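Local atomic coordinates of eukaryotic initiation factor 4F subunit p150 (PDB entry 2VSO), a protein that scaffolds the cap-binding complex that assembles the translation apparatus on mRNA and, through the poly(A)-binding protein PAB1, brings the two mRNA ends into proximity. Residues H134-F137 / D138-W141. Sequence-based numbering, arbitrary orientation.
Sequences HAEF and DKGW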
ATOM      1  N   HIS C 134     -13.363  -1.853  26.495  1.00 58.56           N
ATOM      2  CA  HIS C 134     -13.005  -2.615  27.686  1.00 53.04           C
ATOM      3  C   HIS C 134     -13.114  -4.101  27.425  1.00 49.64           C
ATOM      4  O   HIS C 134     -12.225  -4.874  27.773  1.00 58.60           O
ATOM      5  CB  HIS C 134     -13.915  -2.242  28.842  1.00 38.23           C
ATOM      6  CG  HIS C 134     -13.501  -0.999  29.569  1.00 62.39           C
ATOM      7  ND1 HIS C 134     -12.234  -0.831  30.091  1.00 72.44           N
ATOM      8  CD2 HIS C 134     -14.188   0.118  29.885  1.00 54.02           C
ATOM      9  CE1 HIS C 134     -12.161   0.346  30.685  1.00 73.05           C
ATOM     10  NE2 HIS C 134     -13.336   0.941  30.581  1.00 58.45           N
ATOM     11  N   ALA C 135     -14.204  -4.501  26.796  1.00 44.08           N
ATOM     12  CA  ALA C 135     -14.370  -5.904  26.448  1.00 57.41           C
ATOM     13  C   ALA C 135     -13.252  -6.362  25.519  1.00 57.74           C
ATOM     14  O   ALA C 135     -12.538  -7.321  25.814  1.00 65.61           O
ATOM     15  CB  ALA C 135     -15.737  -6.147  25.817  1.00 44.97           C
ATOM     16  N   GLU C 136     -13.094  -5.666  24.398  1.00 62.02           N
ATOM     17  CA  GLU C 136     -12.093  -6.055  23.416  1.00 65.87           C
ATOM     18  C   GLU C 136     -10.680  -5.904  23.984  1.00 61.73           C
ATOM     19  O   GLU C 136      -9.789  -6.688  23.667  1.00 60.21           O
ATOM     20  CB  GLU C 136     -12.265  -5.257  22.116  1.00 58.73           C
ATOM     21  CG  GLU C 136     -13.696  -5.266  21.552  1.00 65.67           C
ATOM     22  CD  GLU C 136     -14.186  -6.656  21.149  1.00 80.67           C
ATOM     23  OE1 GLU C 136     -13.483  -7.645  21.417  1.00 88.44           O
ATOM     24  OE2 GLU C 136     -15.280  -6.761  20.556  1.00 87.29           O
ATOM     25  N   PHE C 137     -10.485  -4.912  24.842  1.00 62.28           N
ATOM     26  CA  PHE C 137      -9.175  -4.666  25.428  1.00 67.82           C
ATOM     27  C   PHE C 137      -8.797  -5.800  26.365  1.00 65.58           C
ATOM     28  O   PHE C 137      -7.696  -6.339  26.288  1.00 68.97           O
ATOM     29  CB  PHE C 137      -9.159  -3.327  26.184  1.00 65.16           C
ATOM     30  CG  PHE C 137      -7.775  -2.787  26.451  1.00 62.72           C
ATOM     31  CD1 PHE C 137      -7.032  -2.187  25.429  1.00 65.10           C
ATOM     32  CD2 PHE C 137      -7.215  -2.871  27.720  1.00 66.44           C
ATOM     33  CE1 PHE C 137      -5.752  -1.678  25.667  1.00 49.82           C
ATOM     34  CE2 PHE C 137      -5.942  -2.369  27.968  1.00 74.63           C
ATOM     35  CZ  PHE C 137      -5.209  -1.769  26.939  1.00 71.74           C
ATOM     36  N   ASP C 138      -9.725  -6.164  27.244  1.00 66.10           N
ATOM     37  CA  ASP C 138      -9.462  -7.170  28.274  1.00 73.07           C
ATOM     38  C   ASP C 138      -8.980  -8.511  27.713  1.00 74.37           C
ATOM     39  O   ASP C 138      -8.125  -9.162  28.313  1.00 91.86           O
ATOM     40  CB  ASP C 138     -10.691  -7.365  29.166  1.00 83.03           C
ATOM     41  CG  ASP C 138     -11.010  -6.131  30.009  1.00 95.00           C
ATOM     42  OD1 ASP C 138     -10.413  -5.056  29.776  1.00 73.60           O
ATOM     43  OD2 ASP C 138     -11.874  -6.242  30.907  1.00117.71           O
ATOM     44  N   LYS C 139      -9.521  -8.916  26.564  1.00 63.21           N
ATOM     45  CA  LYS C 139      -9.034 -10.108  25.861  1.00 76.54           C
ATOM     46  C   LYS C 139      -7.507 -10.147  25.782  1.00 87.19           C
ATOM     47  O   LYS C 139      -6.894 -11.200  25.968  1.00 87.38           O
ATOM     48  CB  LYS C 139      -9.617 -10.193  24.449  1.00 63.63           C
ATOM     49  CG  LYS C 139     -11.134 -10.113  24.382  1.00 69.94           C
ATOM     50  CD  LYS C 139     -11.604 -10.492  22.995  1.00 79.86           C
ATOM     51  CE  LYS C 139     -13.050 -10.126  22.764  1.00 81.13           C
ATOM     52  NZ  LYS C 139     -13.436 -10.317  21.331  1.00 88.44           N
ATOM     53  N   GLY C 140      -6.900  -9.001  25.484  1.00 84.71           N
ATOM     54  CA  GLY C 140      -5.451  -8.870  25.513  1.00 77.26           C
ATOM     55  C   GLY C 140      -4.720  -9.480  24.332  1.00 58.68           C
ATOM     56  O   GLY C 140      -5.331  -9.882  23.342  1.00 58.41           O
ATOM     57  N   TRP C 141      -3.396  -9.540  24.441  1.00 64.79           N
ATOM     58  CA  TRP C 141      -2.546 -10.051  23.369  1.00 57.85           C
ATOM     59  C   TRP C 141      -1.082 -10.012  23.812  1.00 64.05           C
ATOM     60  O   TRP C 141      -0.764  -9.387  24.825  1.00 59.53           O
ATOM     61  CB  TRP C 141      -2.766  -9.253  22.069  1.00 60.08           C
ATOM     62  CG  TRP C 141      -2.178  -7.859  22.061  1.00 65.90           C
ATOM     63  CD1 TRP C 141      -0.918  -7.506  21.664  1.00 78.96           C
ATOM     64  CD2 TRP C 141      -2.834  -6.640  22.440  1.00 61.92           C
ATOM     65  NE1 TRP C 141      -0.745  -6.150  21.792  1.00 72.17           N
ATOM     66  CE2 TRP C 141      -1.903  -5.595  22.267  1.00 61.10           C
ATOM     67  CE3 TRP C 141      -4.112  -6.332  22.924  1.00 75.30           C
ATOM     68  CZ2 TRP C 141      -2.207  -4.266  22.561  1.00 40.45           C
ATOM     69  CZ3 TRP C 141      -4.414  -5.010  23.204  1.00 73.45           C
ATOM     70  CH2 TRP C 141      -3.463  -3.990  23.014  1.00 46.48           C
TER
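F137 and W141, four residues apart at the close of a helix, form an offset edge-to-face pair: the indole turns its edge toward the face of the phenyl ring. The planes stand at 89°, with 6.0 Å between the F137 ring centroid and that of the six-membered ring of W141. Contact is light, through the far corner of the indole, where W141 CH2 lies 4.2 Å from F137 CE1. On another side of the helix E136 and K139 lie side by side and point the same way, the lysine chain extended beyond CG and the glutamate bent at chi2 (-63°), and K139 NZ meets E136 OE1 in a salt bridge, though the position of OE1 is uncertain.

The setting is the C-terminal end of helix 122-139, one of the helices of the all-helical MIF4G domain, the middle, eIF4A-binding part of eIF4G. Here the i to i+4 ladder gives out: D138 N still appears to bond to H134 O, whose position is less certain, K139 N reaches A135 O only weakly at 3.5 Å, and G140 N turns instead to F137 O, three residues back, in a weak bond of 2.9 Å bent to 129°. G140 leaves helical geometry with a positive phi, carrying the chain on to W141.

Farther out, the aromatic pair joins this helix end to two others. F137 touches L176 of helix 163-185 as well as E196 and R200 of helix 191-206, while W141 packs on K170, L174 and V177 and receives R200 in a cation-pi contact.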